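Local coordinates for protein translation initiation inhibitor (PDB 2EWC) that is of unknown function but belongs to the YjgF family and may act as a translation initiation inhibitor, at residues R71-W74 against N75-V78. Sequence-based numbering, arbitrary orientation.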
# COMPACT_ATOMS: atom_id res chain seq x y z
N ARG B 71 22.86 -11.69 -25.29
CA ARG B 71 23.97 -10.80 -24.96
C ARG B 71 23.41 -9.44 -24.45
O ARG B 71 24.02 -8.80 -23.59
CB ARG B 71 24.86 -10.59 -26.19
CG ARG B 71 26.12 -9.77 -25.93
CD ARG B 71 26.98 -9.70 -27.21
NE ARG B 71 27.55 -11.01 -27.60
CZ ARG B 71 28.64 -11.56 -27.08
NH1 ARG B 71 29.34 -10.93 -26.11
NH2 ARG B 71 29.06 -12.74 -27.55
N ASP B 72 22.26 -9.03 -25.00
CA ASP B 72 21.53 -7.80 -24.62
C ASP B 72 20.07 -8.19 -24.38
O ASP B 72 19.32 -8.33 -25.34
CB ASP B 72 21.62 -6.71 -25.73
CG ASP B 72 20.90 -5.39 -25.34
OD1 ASP B 72 20.31 -5.31 -24.24
OD2 ASP B 72 20.94 -4.40 -26.14
N VAL B 73 19.69 -8.35 -23.11
CA VAL B 73 18.35 -8.82 -22.76
C VAL B 73 17.24 -7.84 -23.21
O VAL B 73 16.09 -8.23 -23.35
CB VAL B 73 18.25 -9.14 -21.24
CG1 VAL B 73 18.22 -7.87 -20.39
CG2 VAL B 73 17.05 -10.04 -20.96
N TRP B 74 17.59 -6.58 -23.45
CA TRP B 74 16.62 -5.61 -24.00
C TRP B 74 16.10 -5.95 -25.42
O TRP B 74 15.21 -5.26 -25.95
CB TRP B 74 17.17 -4.20 -23.95
CG TRP B 74 17.36 -3.67 -22.56
CD1 TRP B 74 18.51 -3.74 -21.80
CD2 TRP B 74 16.39 -2.98 -21.75
NE1 TRP B 74 18.30 -3.14 -20.57
CE2 TRP B 74 17.02 -2.66 -20.53
CE3 TRP B 74 15.05 -2.61 -21.95
CZ2 TRP B 74 16.35 -1.98 -19.50
CZ3 TRP B 74 14.39 -1.93 -20.95
CH2 TRP B 74 15.05 -1.63 -19.73
N ASN B 75 16.68 -6.99 -26.03
CA ASN B 75 16.18 -7.56 -27.27
C ASN B 75 14.97 -8.52 -27.09
O ASN B 75 14.49 -9.09 -28.07
CB ASN B 75 17.30 -8.31 -27.99
CG ASN B 75 18.27 -7.38 -28.68
OD1 ASN B 75 17.88 -6.39 -29.31
ND2 ASN B 75 19.55 -7.71 -28.59
N ILE B 76 14.52 -8.73 -25.86
CA ILE B 76 13.30 -9.53 -25.62
C ILE B 76 12.12 -9.20 -26.58
O ILE B 76 11.52 -10.11 -27.11
CB ILE B 76 12.83 -9.48 -24.15
CG1 ILE B 76 13.67 -10.44 -23.28
CG2 ILE B 76 11.35 -9.91 -23.98
CD1 ILE B 76 13.53 -10.11 -21.81
N PRO B 77 11.79 -7.90 -26.80
CA PRO B 77 10.71 -7.61 -27.77
C PRO B 77 10.97 -8.12 -29.20
O PRO B 77 10.02 -8.44 -29.92
CB PRO B 77 10.59 -6.07 -27.77
CG PRO B 77 11.29 -5.59 -26.55
CD PRO B 77 12.32 -6.67 -26.18
N VAL B 78 12.23 -8.17 -29.62
CA VAL B 78 12.56 -8.74 -30.93
C VAL B 78 12.19 -10.21 -30.89
O VAL B 78 11.55 -10.70 -31.81
CB VAL B 78 14.06 -8.58 -31.30
CG1 VAL B 78 14.36 -9.19 -32.70
CG2 VAL B 78 14.49 -7.08 -31.24
O HOH W 1 21.37 -9.89 -27.59
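With CG of Asn75 beside its own backbone N (chi1 -77°), the carboxamide folds back over the preceding turn towards the backbone and CB of Asp72. Asn75 CB comes to 3.3 Å from Asp72 O, and ND2 lies 3.7 Å from Asp72 CB. One water joins the two residues, accepting from Asp72 N at 2.9 Å and from Asn75 ND2 at 3.0 Å, which probably helps fix the rotation of the amide. The carboxylate of Asp72, its CG anti to the backbone N (chi1 -178°), reaches forward to the backbone two residues on: OD1 accepts from Trp74 N at 3.1 Å, a bent bond arriving from above the carboxylate plane, while OD2 is held by Gly106 N of a second subunit and by a bound glycerol. Two nearly straight i to i+3 backbone bonds wind the chain, Asn75 N to Asp72 O and Ile76 N to Val73 O. On the flank of this turn Val73 and Ile76 lie side by side, CG2 of Val73 meeting CD1 of Ile76 at 3.6 Å. Pro77 follows, its CD 3.2 Å from Trp74 O; with no N-H on Pro77, the bond to Trp74 O is skipped, and the pattern resumes weakly with Val78 N to Asn75 O. Residues of a third subunit pack on Val73, Trp74 and Ile76, placing the turn at a subunit interface. The geometry defines an Asx turn at Asp72, leading through a 3-10 turn from strand 63-70 into helix 76-87 of the YjgF fold.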